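Local atomic coordinates of Thiol:disulfide interchange protein DsbL (Escherichia coli, PDB entry 3C7M), a protein that introduces disulfide bonds into other proteins by passing on its own disulfide, forming with DsbI a periplasmic redox system that oxidises the sulfotransferase AssT. Residues A[31-36]-A[103-108]; A[109-114]-A[121-126]. All blocks are in the same frame, centred on the assembly; numbering follows the deposited sequence. Where two conformers were deposited one is given.

Contact 1 joins helix 30-38 of the thioredoxin fold, which carries Cys32 of the redox-active pair, to the C-terminal end of helix 92-106, whereas contact 2 ties the loop that follows this helix to helix 117-128. They come in series along the chain, 31-36/103-108 closing before 109-114/121-126 opens, and their centres lie about 14 Å apart. They touch directly: Ala103 O accepts a probable backbone hydrogen bond from Glu109 N (2.9 Å), and Ala103 CB packs on Trp111 CZ2 at 3.6 Å. Helix 92-106 is thus packed against the thioredoxin-fold helix at contact 1 and leads into the loop bonded to Thr123 through Trp111, within the helical part of this DsbA-like protein.

Contact 1 (A[31-36]-A[103-108]); sequences FCYKYD and AYHDKK. With CD (cadmium ion), chain F.
The backbones of helix 30-38 and of the end of helix 92-106 come closest at Tyr33 and His105, whose CA atoms are 8.3 Å apart, a gap that side chains must span. Tyr33 does so by a CG set anti to its own nitrogen (chi1 -171°), which carries the ring across to the other helix. Its OH donates a hydrogen bond to Asp106 OD2 at 2.6 Å; the oxygen is met on its syn side, 20° out of the carboxylate plane. The carboxylate lies at the edge of the phenol, with Asp106 OD1 3.5 Å from Tyr33 CE2. Farther back on the same ring, Tyr33 CD2 rests on His105 CB at 3.7 Å, and the two side chains run past each other in opposite directions, their ring planes 34° apart. Helix 30-38 begins just after the first cysteine of the thioredoxin-type CxxC pair, Cys29 and Cys32, which is reduced here, so Tyr33 directly follows the second cysteine. Within the fold the Tyr33 ring also stacks with Tyr101. His105 is fixed at both nitrogens: NE2 is hydrogen-bonded to Tyr27 O, and ND1 binds a cadmium ion at 2.4 Å, whose other ligands are a water and two further atoms from elsewhere in the structure. One face of the imidazole is covered by Tyr104 CD1, 3.3 Å above its centre.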
ATOM      1  N   PHE A  31       0.725  -1.132  12.583  0.50 15.26           N
ATOM      2  CA  PHE A  31       0.495  -2.496  12.114  0.50 15.25           C
ATOM      3  C   PHE A  31       0.837  -2.674  10.630  0.50 14.95           C
ATOM      4  O   PHE A  31       1.339  -3.725  10.233  0.50 14.95           O
ATOM      5  CB  PHE A  31      -0.931  -2.961  12.429  0.50 15.78           C
ATOM      6  CG  PHE A  31      -1.088  -3.539  13.816  0.50 16.88           C
ATOM      7  CD1 PHE A  31      -0.853  -4.892  14.048  0.50 17.64           C
ATOM      8  CD2 PHE A  31      -1.471  -2.734  14.884  0.50 17.84           C
ATOM      9  CE1 PHE A  31      -0.996  -5.435  15.326  0.50 18.18           C
ATOM     10  CE2 PHE A  31      -1.617  -3.265  16.165  0.50 18.07           C
ATOM     11  CZ  PHE A  31      -1.378  -4.619  16.384  0.50 18.35           C
ATOM     12  N   CYS A  32       0.603  -1.640   9.820  1.00 14.53           N
ATOM     13  CA  CYS A  32       1.038  -1.672   8.422  1.00 13.94           C
ATOM     14  C   CYS A  32       2.546  -1.894   8.331  1.00 13.49           C
ATOM     15  O   CYS A  32       3.010  -2.696   7.533  1.00 13.55           O
ATOM     16  CB  CYS A  32       0.648  -0.396   7.678  1.00 13.55           C
ATOM     17  SG  CYS A  32      -1.117  -0.271   7.349  1.00 14.26           S
ATOM     18  N   TYR A  33       3.301  -1.192   9.176  1.00 13.37           N
ATOM     19  CA  TYR A  33       4.752  -1.347   9.232  1.00 13.28           C
ATOM     20  C   TYR A  33       5.113  -2.775   9.657  1.00 13.69           C
ATOM     21  O   TYR A  33       5.940  -3.425   9.017  1.00 13.39           O
ATOM     22  CB  TYR A  33       5.329  -0.314  10.208  1.00 12.96           C
ATOM     23  CG  TYR A  33       6.839  -0.172  10.250  1.00 11.87           C
ATOM     24  CD1 TYR A  33       7.666  -0.706   9.250  1.00 11.84           C
ATOM     25  CD2 TYR A  33       7.439   0.548  11.281  1.00 11.19           C
ATOM     26  CE1 TYR A  33       9.061  -0.535   9.298  1.00 11.78           C
ATOM     27  CE2 TYR A  33       8.822   0.727  11.336  1.00 11.44           C
ATOM     28  CZ  TYR A  33       9.626   0.187  10.350  1.00 11.58           C
ATOM     29  OH  TYR A  33      10.992   0.373  10.410  1.00 12.82           O
ATOM     30  N   LYS A  34       4.467  -3.250  10.721  1.00 14.89           N
ATOM     31  CA  LYS A  34       4.711  -4.594  11.258  1.00 16.06           C
ATOM     32  C   LYS A  34       4.460  -5.691  10.229  1.00 16.74           C
ATOM     33  O   LYS A  34       5.320  -6.550  10.004  1.00 16.72           O
ATOM     34  CB  LYS A  34       3.860  -4.825  12.505  1.00 16.23           C
ATOM     35  CG  LYS A  34       4.361  -4.077  13.731  1.00 17.97           C
ATOM     36  N   TYR A  35       3.297  -5.645   9.583  1.00 17.45           N
ATOM     37  CA  TYR A  35       2.967  -6.642   8.554  1.00 18.51           C
ATOM     38  C   TYR A  35       3.831  -6.513   7.288  1.00 18.74           C
ATOM     39  O   TYR A  35       4.127  -7.518   6.634  1.00 19.29           O
ATOM     40  CB  TYR A  35       1.459  -6.665   8.251  1.00 19.32           C
ATOM     41  CG  TYR A  35       0.618  -7.308   9.356  1.00 20.09           C
ATOM     42  CD1 TYR A  35       0.223  -6.576  10.474  1.00 21.51           C
ATOM     43  CD2 TYR A  35       0.222  -8.650   9.285  1.00 21.89           C
ATOM     44  CE1 TYR A  35      -0.543  -7.153  11.493  1.00 21.97           C
ATOM     45  CE2 TYR A  35      -0.547  -9.239  10.302  1.00 22.06           C
ATOM     46  CZ  TYR A  35      -0.923  -8.481  11.406  1.00 21.90           C
ATOM     47  OH  TYR A  35      -1.680  -9.030  12.430  1.00 22.83           O
ATOM     48  N   ASP A  36       4.250  -5.291   6.947  0.80 18.45           N
ATOM     49  CA  ASP A  36       5.156  -5.077   5.806  0.80 18.42           C
ATOM     50  C   ASP A  36       6.575  -5.569   6.087  0.80 18.97           C
ATOM     51  O   ASP A  36       7.335  -5.873   5.159  0.80 18.98           O
ATOM     52  CB  ASP A  36       5.197  -3.602   5.386  0.80 18.27           C
ATOM     53  CG  ASP A  36       4.000  -3.194   4.545  0.80 18.40           C
ATOM     54  OD1 ASP A  36       3.183  -4.060   4.164  0.80 17.86           O
ATOM     55  OD2 ASP A  36       3.864  -1.989   4.262  0.80 17.97           O
ATOM     56  N   ALA A 103      11.071   6.733   9.619  1.00  9.73           N
ATOM     57  CA  ALA A 103      11.018   8.104  10.126  1.00  9.90           C
ATOM     58  C   ALA A 103       9.879   8.280  11.125  1.00 10.06           C
ATOM     59  O   ALA A 103      10.093   8.757  12.234  1.00  9.72           O
ATOM     60  CB  ALA A 103      10.900   9.109   8.972  1.00  9.95           C
ATOM     61  N   TYR A 104       8.672   7.888  10.732  1.00  9.33           N
ATOM     62  CA  TYR A 104       7.491   8.093  11.557  1.00  9.65           C
ATOM     63  C   TYR A 104       7.485   7.229  12.824  1.00 10.28           C
ATOM     64  O   TYR A 104       7.252   7.741  13.914  1.00 10.81           O
ATOM     65  CB  TYR A 104       6.215   7.863  10.729  1.00  9.54           C
ATOM     66  CG  TYR A 104       4.942   8.147  11.488  1.00  9.95           C
ATOM     67  CD1 TYR A 104       4.380   7.177  12.310  1.00  9.55           C
ATOM     68  CD2 TYR A 104       4.306   9.377  11.389  1.00 10.15           C
ATOM     69  CE1 TYR A 104       3.211   7.419  13.022  1.00 10.78           C
ATOM     70  CE2 TYR A 104       3.132   9.640  12.098  1.00 11.17           C
ATOM     71  CZ  TYR A 104       2.593   8.653  12.912  1.00 10.03           C
ATOM     72  OH  TYR A 104       1.432   8.889  13.623  1.00 12.50           O
ATOM     73  N   HIS A 105       7.723   5.929  12.667  1.00 10.95           N
ATOM     74  CA  HIS A 105       7.551   4.977  13.766  1.00 11.55           C
ATOM     75  C   HIS A 105       8.800   4.771  14.603  1.00 12.47           C
ATOM     76  O   HIS A 105       8.707   4.653  15.824  1.00 13.45           O
ATOM     77  CB  HIS A 105       7.020   3.639  13.239  1.00 11.81           C
ATOM     78  CG  HIS A 105       5.685   3.749  12.572  1.00 11.51           C
ATOM     79  ND1 HIS A 105       4.507   3.872  13.276  1.00 11.40           N
ATOM     80  CD2 HIS A 105       5.344   3.782  11.262  1.00 11.59           C
ATOM     81  CE1 HIS A 105       3.496   3.966  12.431  1.00 12.40           C
ATOM     82  NE2 HIS A 105       3.977   3.911  11.201  1.00 10.98           N
ATOM     83  N   ASP A 106       9.956   4.700  13.957  1.00 12.61           N
ATOM     84  CA  ASP A 106      11.193   4.441  14.697  1.00 13.37           C
ATOM     85  C   ASP A 106      11.792   5.730  15.248  1.00 13.48           C
ATOM     86  O   ASP A 106      12.258   5.759  16.389  1.00 14.80           O
ATOM     87  CB  ASP A 106      12.205   3.684  13.838  1.00 13.66           C
ATOM     88  CG  ASP A 106      11.676   2.338  13.348  1.00 14.36           C
ATOM     89  OD1 ASP A 106      10.871   1.701  14.059  1.00 15.88           O
ATOM     90  OD2 ASP A 106      12.066   1.925  12.237  1.00 14.72           O
ATOM     91  N   LYS A 107      11.771   6.795  14.450  1.00 13.05           N
ATOM     92  CA  LYS A 107      12.419   8.052  14.841  1.00 13.22           C
ATOM     93  C   LYS A 107      11.456   9.101  15.394  1.00 12.58           C
ATOM     94  O   LYS A 107      11.896  10.138  15.894  1.00 12.58           O
ATOM     95  CB  LYS A 107      13.211   8.640  13.675  1.00 13.62           C
ATOM     96  CG  LYS A 107      14.397   7.779  13.250  1.00 16.75           C
ATOM     97  CD  LYS A 107      15.263   8.513  12.248  1.00 21.89           C
ATOM     98  CE  LYS A 107      16.559   7.761  11.977  0.75 23.52           C
ATOM     99  NZ  LYS A 107      17.423   8.467  10.986  0.75 26.12           N
ATOM    100  N   LYS A 108      10.158   8.818  15.300  1.00 12.05           N
ATOM    101  CA  LYS A 108       9.100   9.710  15.783  0.50 11.79           C
ATOM    102  C   LYS A 108       9.128  11.077  15.085  1.00 11.59           C
ATOM    103  O   LYS A 108       8.728  12.097  15.661  1.00 11.48           O
ATOM    104  CB  LYS A 108       9.150   9.862  17.317  0.50 11.74           C
ATOM    105  CG  LYS A 108       9.375   8.561  18.096  0.50 12.35           C
ATOM    106  CD  LYS A 108       8.342   7.508  17.751  0.50 12.05           C
ATOM    107  CE  LYS A 108       8.540   6.259  18.585  0.50 12.10           C
ATOM    108  NZ  LYS A 108       7.544   5.209  18.219  0.50 10.69           N
TER
HETATM  109 CD    CD F 199       4.284   4.168  15.653  0.53 14.76          CD
HETATM  110  O   HOH W   1       5.314   2.356  16.740  1.00 27.58           O

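Contact 2 (A[109-114]-A[121-126]); sequences ERWSDG and IKTGLD. With CD (cadmium ion), chain D; CD (cadmium ion), chain C.
Trp111 and Thr123 are the pair that touches across this contact, and the residues before Trp111 help to hold the indole in place. Glu109, with CG opposite its backbone nitrogen (chi1 177°), lays that CG over the centre of the indole, 3.4 Å above the plane; the bend at chi2 (64°) then turns the carboxylate toward its two partners. OE1 and OE2 both bind a cadmium ion, OE2 at 2.3 Å, with one further ligand atom from elsewhere, while OE2 also accepts the backbone N-H of Trp111 at 2.8 Å, on its anti side. Arg110 turns its guanidinium back, NH1 donating to Glu109 O from above the carbonyl plane and also to Tyr104 O, with a cation-pi contact to the Tyr104 ring. Trp111 comes next, its side chain directed at helix 117-128. The indole NE1 donates to Thr123 OG1 at 2.9 Å, nearly straight at 162° and close to the ring plane; OG1 also makes a weak hydrogen bond to Ala119 O, one turn back. In this DsbA-like domain the loop links helix 92-106 to helix 117-128, and the indole touches both, packing on Tyr100 and Ala103 and meeting Phe120 edge-to-face. The N-H of Asp113 bonds to Arg110 O at 2.9 Å, closing a turn with Trp111 and Ser112 both at positive phi. Asp113 OD1 binds a second cadmium ion at 2.2 Å, whose ligands include Glu63 and a water.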
ATOM      1  N   GLU A 109       9.595  11.089  13.837  1.00 10.77           N
ATOM      2  CA  GLU A 109       9.620  12.312  13.029  1.00 10.07           C
ATOM      3  C   GLU A 109       8.196  12.722  12.677  1.00  9.89           C
ATOM      4  O   GLU A 109       7.366  11.876  12.327  1.00  9.51           O
ATOM      5  CB  GLU A 109      10.447  12.092  11.757  1.00  9.96           C
ATOM      6  CG  GLU A 109      10.486  13.268  10.792  1.00  9.92           C
ATOM      7  CD  GLU A 109      11.156  14.504  11.375  1.00  9.56           C
ATOM      8  OE1 GLU A 109      12.399  14.582  11.365  1.00 11.82           O
ATOM      9  OE2 GLU A 109      10.437  15.424  11.802  1.00  9.64           O
ATOM     10  N   ARG A 110       7.911  14.015  12.804  1.00  9.43           N
ATOM     11  CA  ARG A 110       6.582  14.529  12.476  1.00  9.08           C
ATOM     12  C   ARG A 110       6.620  15.710  11.517  1.00  9.16           C
ATOM     13  O   ARG A 110       5.579  16.243  11.153  1.00  8.75           O
ATOM     14  CB  ARG A 110       5.806  14.913  13.749  1.00  9.32           C
ATOM     15  CG  ARG A 110       5.436  13.744  14.685  1.00  9.54           C
ATOM     16  CD  ARG A 110       4.483  12.738  14.014  1.00 10.16           C
ATOM     17  NE  ARG A 110       4.145  11.631  14.909  1.00 12.32           N
ATOM     18  CZ  ARG A 110       4.819  10.487  14.996  1.00 12.59           C
ATOM     19  NH1 ARG A 110       5.887  10.264  14.239  1.00 10.68           N
ATOM     20  NH2 ARG A 110       4.410   9.548  15.845  1.00 15.23           N
ATOM     21  N   TRP A 111       7.820  16.103  11.102  1.00  8.59           N
ATOM     22  CA  TRP A 111       8.015  17.165  10.112  1.00  8.44           C
ATOM     23  C   TRP A 111       7.146  18.392  10.408  1.00  9.22           C
ATOM     24  O   TRP A 111       6.430  18.880   9.533  1.00  9.30           O
ATOM     25  CB  TRP A 111       7.692  16.663   8.695  1.00  8.80           C
ATOM     26  CG  TRP A 111       8.403  15.406   8.257  1.00  8.51           C
ATOM     27  CD1 TRP A 111       9.594  15.323   7.574  1.00  8.60           C
ATOM     28  CD2 TRP A 111       7.936  14.060   8.410  1.00  8.03           C
ATOM     29  NE1 TRP A 111       9.900  14.008   7.323  1.00  8.70           N
ATOM     30  CE2 TRP A 111       8.903  13.210   7.821  1.00  8.05           C
ATOM     31  CE3 TRP A 111       6.800  13.486   8.995  1.00  7.51           C
ATOM     32  CZ2 TRP A 111       8.764  11.817   7.798  1.00  9.03           C
ATOM     33  CZ3 TRP A 111       6.656  12.098   8.968  1.00  9.16           C
ATOM     34  CH2 TRP A 111       7.643  11.281   8.382  1.00  8.56           C
ATOM     35  N   SER A 112       7.182  18.874  11.648  1.00  9.56           N
ATOM     36  CA  SER A 112       6.437  20.093  12.021  1.00 10.12           C
ATOM     37  C   SER A 112       4.914  19.967  11.870  1.00 10.36           C
ATOM     38  O   SER A 112       4.204  20.956  11.633  1.00 10.93           O
ATOM     39  CB  SER A 112       6.961  21.307  11.238  1.00  9.86           C
ATOM     40  OG  SER A 112       8.331  21.536  11.527  1.00 11.81           O
ATOM     41  N   ASP A 113       4.418  18.740  11.996  1.00 10.50           N
ATOM     42  CA  ASP A 113       2.992  18.478  12.201  1.00 11.19           C
ATOM     43  C   ASP A 113       2.070  19.058  11.145  1.00 11.05           C
ATOM     44  O   ASP A 113       1.074  19.719  11.454  1.00 11.79           O
ATOM     45  CB  ASP A 113       2.586  18.939  13.596  1.00 11.35           C
ATOM     46  CG  ASP A 113       3.419  18.290  14.661  1.00 12.71           C
ATOM     47  OD1 ASP A 113       3.192  17.098  14.953  1.00 13.22           O
ATOM     48  OD2 ASP A 113       4.327  18.965  15.182  1.00 17.38           O
ATOM     49  N   GLY A 114       2.414  18.795   9.890  1.00 10.81           N
ATOM     50  CA  GLY A 114       1.597  19.223   8.769  1.00 10.29           C
ATOM     51  C   GLY A 114       2.095  20.490   8.106  1.00 10.41           C
ATOM     52  O   GLY A 114       1.771  20.746   6.941  1.00 10.71           O
ATOM     53  N   ILE A 121       8.005  15.377   1.951  1.00  8.43           N
ATOM     54  CA  ILE A 121       8.242  14.870   0.601  1.00  9.11           C
ATOM     55  C   ILE A 121       9.727  14.511   0.412  1.00  9.46           C
ATOM     56  O   ILE A 121      10.049  13.458  -0.157  1.00  9.56           O
ATOM     57  CB  ILE A 121       7.732  15.873  -0.451  1.00  9.10           C
ATOM     58  CG1 ILE A 121       6.196  15.862  -0.477  1.00 10.25           C
ATOM     59  CG2 ILE A 121       8.287  15.548  -1.834  1.00  9.67           C
ATOM     60  CD1 ILE A 121       5.581  17.095  -1.129  1.00 12.30           C
ATOM     61  N   LYS A 122      10.617  15.370   0.918  0.70  9.79           N
ATOM     62  CA  LYS A 122      12.064  15.163   0.781  0.70 10.36           C
ATOM     63  C   LYS A 122      12.491  13.821   1.372  0.70  9.74           C
ATOM     64  O   LYS A 122      13.306  13.107   0.784  0.70  9.96           O
ATOM     65  CB  LYS A 122      12.845  16.301   1.455  0.70 10.53           C
ATOM     66  CG  LYS A 122      14.351  16.210   1.267  0.70 12.03           C
ATOM     67  CD  LYS A 122      15.057  17.480   1.728  0.70 11.97           C
ATOM     68  CE  LYS A 122      16.533  17.472   1.324  0.70 15.05           C
ATOM     69  NZ  LYS A 122      17.314  16.481   2.116  0.70 16.86           N
ATOM     70  N   THR A 123      11.931  13.471   2.528  1.00  9.54           N
ATOM     71  CA  THR A 123      12.298  12.230   3.199  1.00  9.75           C
ATOM     72  C   THR A 123      12.096  11.044   2.258  1.00  9.71           C
ATOM     73  O   THR A 123      12.995  10.217   2.076  1.00 10.17           O
ATOM     74  CB  THR A 123      11.507  12.033   4.492  1.00  9.89           C
ATOM     75  OG1 THR A 123      11.938  13.009   5.449  1.00 10.76           O
ATOM     76  CG2 THR A 123      11.749  10.634   5.055  1.00 10.06           C
ATOM     77  N   GLY A 124      10.936  11.008   1.612  1.00  9.37           N
ATOM     78  CA  GLY A 124      10.620   9.919   0.699  1.00  9.92           C
ATOM     79  C   GLY A 124      11.408   9.952  -0.585  1.00 10.00           C
ATOM     80  O   GLY A 124      11.922   8.917  -1.022  1.00 10.54           O
ATOM     81  N   LEU A 125      11.503  11.138  -1.188  1.00  9.58           N
ATOM     82  CA  LEU A 125      12.192  11.280  -2.472  1.00  9.81           C
ATOM     83  C   LEU A 125      13.688  11.017  -2.350  1.00 10.00           C
ATOM     84  O   LEU A 125      14.273  10.333  -3.200  1.00 10.19           O
ATOM     85  CB  LEU A 125      11.934  12.650  -3.105  1.00 10.03           C
ATOM     86  CG  LEU A 125      10.490  12.991  -3.476  1.00 10.08           C
ATOM     87  CD1 LEU A 125      10.486  14.327  -4.190  1.00 11.65           C
ATOM     88  CD2 LEU A 125       9.853  11.891  -4.339  1.00 10.14           C
ATOM     89  N   ASP A 126      14.314  11.547  -1.301  1.00 10.19           N
ATOM     90  CA  ASP A 126      15.744  11.293  -1.085  1.00 11.29           C
ATOM     91  C   ASP A 126      16.029   9.799  -0.974  1.00 11.41           C
ATOM     92  O   ASP A 126      16.989   9.300  -1.557  1.00 12.05           O
ATOM     93  CB  ASP A 126      16.251  12.005   0.170  1.00 11.54           C
ATOM     94  CG  ASP A 126      16.500  13.492  -0.053  1.00 13.43           C
ATOM     95  OD1 ASP A 126      16.314  13.999  -1.183  1.00 14.90           O
ATOM     96  OD2 ASP A 126      16.891  14.158   0.926  1.00 16.19           O
TER
HETATM   97 CD    CD D 197      11.999  17.077  12.058  0.94 10.93          CD
HETATM   98 CD    CD C 196       1.182  16.093  15.043  0.92 11.34          CD
HETATM   99  O   HOH W   2       2.029  15.759  17.412  1.00 25.58           O